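Local coordinates for protein homoserine O-acetyltransferase (Pseudomonas veronii, PDB 5EFZ) that hydrolyses ethyl acetate to ethanol and acetate, acting as a homodimeric esterase in the breakdown of short-chain methyl ketones such as 2-butanone, at residues N60-T66 against Y91-N97. Numbering follows the deposited sequence.
Sequences NAILVPT and YCIIVVN
Strands 61-65 and 92-96, joined through helix 72-79, form a beta-alpha-beta unit in the central sheet of the alpha/beta-hydrolase fold. They run parallel, axes 4.7 Å apart at closest and crossing at -22°, in register from Ala61–Cys92 to Val64–Val95. Tyr91 (chi1 m) offers a ring face to Ile62 CD1, a CH-pi contact 3.9 Å from the centroid. Compact Cys92 packs on Leu54 and Val50; Cys92 N hydrogen-bonds Asn60 O and Ile62 N hydrogen-bonds Cys92 O (both 2.8 Å). Beta-branched Ile93, suited to extended backbone, sets CG2 3.7 Å from Val64 CG2. Ile94 N likewise donates to Ile62 O (2.8 Å) and Ile94 O accepts from Val64 N (2.9 Å), its side chain packing on helix 124-139. Val95 joins Val64 against Met75 of helix 72-79. Val96 N hydrogen-bonds Val64 O (3.1 Å), and Val96 CG2 meets Leu63 CD1 (3.5 Å). Asn97 ND2 hydrogen-bonds Ala47 O. Where the next bond would fall, one water accepts from Thr66 N (2.8 Å) and donates to Val96 O (2.7 Å).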
# COMPACT_ATOMS: atom_id res chain seq x y z
N ASN A 60 37.29 15.54 -1.09
CA ASN A 60 36.34 15.18 -2.14
C ASN A 60 35.71 13.81 -1.94
O ASN A 60 35.31 13.14 -2.90
CB ASN A 60 37.01 15.23 -3.52
CG ASN A 60 38.10 14.16 -3.67
OD1 ASN A 60 38.71 13.76 -2.70
ND2 ASN A 60 38.36 13.73 -4.91
N ALA A 61 35.59 13.40 -0.68
CA ALA A 61 34.99 12.11 -0.35
C ALA A 61 33.47 12.21 -0.27
O ALA A 61 32.92 13.09 0.40
CB ALA A 61 35.55 11.61 0.98
N ILE A 62 32.78 11.29 -0.95
CA ILE A 62 31.32 11.18 -0.87
C ILE A 62 30.99 9.79 -0.32
O ILE A 62 31.49 8.79 -0.83
CB ILE A 62 30.64 11.36 -2.24
CG1 ILE A 62 30.93 12.76 -2.81
CG2 ILE A 62 29.08 11.09 -2.14
CD1 ILE A 62 30.38 12.98 -4.21
N LEU A 63 30.18 9.73 0.72
CA LEU A 63 29.83 8.43 1.32
C LEU A 63 28.45 8.04 0.83
O LEU A 63 27.54 8.85 0.87
CB LEU A 63 29.83 8.49 2.83
CG LEU A 63 29.31 7.23 3.56
CD1 LEU A 63 30.36 6.15 3.47
CD2 LEU A 63 29.07 7.58 5.01
N VAL A 64 28.31 6.79 0.37
CA VAL A 64 27.05 6.28 -0.15
C VAL A 64 26.69 5.01 0.63
O VAL A 64 27.27 3.95 0.38
CB VAL A 64 27.14 5.97 -1.65
CG1 VAL A 64 25.77 5.54 -2.18
CG2 VAL A 64 27.62 7.25 -2.42
N PRO A 65 25.77 5.12 1.61
CA PRO A 65 25.27 3.91 2.30
C PRO A 65 24.33 3.13 1.40
O PRO A 65 23.87 3.66 0.40
CB PRO A 65 24.48 4.46 3.51
CG PRO A 65 24.91 5.93 3.62
CD PRO A 65 25.19 6.35 2.18
N THR A 66 24.07 1.87 1.72
CA THR A 66 23.21 1.04 0.85
C THR A 66 21.84 0.88 1.50
O THR A 66 21.64 1.17 2.70
CB THR A 66 23.86 -0.35 0.60
OG1 THR A 66 23.99 -1.03 1.84
CG2 THR A 66 25.31 -0.21 -0.01
N TYR A 91 35.37 12.98 -7.62
CA TYR A 91 35.13 12.62 -6.21
C TYR A 91 35.64 11.22 -5.90
O TYR A 91 35.74 10.38 -6.79
CB TYR A 91 33.62 12.70 -5.89
CG TYR A 91 33.12 14.09 -6.08
CD1 TYR A 91 33.31 15.03 -5.09
CD2 TYR A 91 32.46 14.46 -7.25
CE1 TYR A 91 32.87 16.33 -5.25
CE2 TYR A 91 32.01 15.75 -7.43
CZ TYR A 91 32.22 16.69 -6.42
OH TYR A 91 31.78 17.97 -6.58
N CYS A 92 36.01 11.01 -4.64
CA CYS A 92 36.22 9.66 -4.14
C CYS A 92 34.91 9.17 -3.52
O CYS A 92 34.52 9.58 -2.41
CB CYS A 92 37.35 9.64 -3.11
SG CYS A 92 37.69 7.97 -2.47
N ILE A 93 34.25 8.28 -4.23
CA ILE A 93 32.93 7.83 -3.84
C ILE A 93 33.04 6.48 -3.14
O ILE A 93 33.48 5.49 -3.72
CB ILE A 93 31.99 7.76 -5.06
CG1 ILE A 93 31.96 9.13 -5.76
CG2 ILE A 93 30.60 7.36 -4.63
CD1 ILE A 93 31.77 9.04 -7.25
N ILE A 94 32.65 6.48 -1.87
CA ILE A 94 32.93 5.33 -1.01
C ILE A 94 31.59 4.73 -0.66
O ILE A 94 30.83 5.37 0.06
CB ILE A 94 33.69 5.77 0.25
CG1 ILE A 94 35.01 6.46 -0.16
CG2 ILE A 94 33.93 4.56 1.20
CD1 ILE A 94 35.81 7.05 0.99
N VAL A 95 31.34 3.52 -1.15
CA VAL A 95 30.03 2.90 -0.98
C VAL A 95 30.16 1.79 0.07
O VAL A 95 30.94 0.84 -0.11
CB VAL A 95 29.52 2.30 -2.29
CG1 VAL A 95 28.05 1.83 -2.10
CG2 VAL A 95 29.65 3.36 -3.42
N VAL A 96 29.44 1.93 1.18
CA VAL A 96 29.64 1.04 2.31
C VAL A 96 28.39 0.21 2.52
O VAL A 96 27.30 0.74 2.74
CB VAL A 96 30.00 1.82 3.58
CG1 VAL A 96 30.25 0.84 4.78
CG2 VAL A 96 31.22 2.76 3.32
N ASN A 97 28.57 -1.10 2.47
CA ASN A 97 27.46 -2.05 2.65
C ASN A 97 26.98 -2.13 4.10
O ASN A 97 27.78 -2.24 5.04
CB ASN A 97 27.89 -3.43 2.16
CG ASN A 97 28.02 -3.49 0.65
OD1 ASN A 97 27.03 -3.74 -0.05
ND2 ASN A 97 29.25 -3.30 0.13
O HOH W 1 25.06 1.07 4.26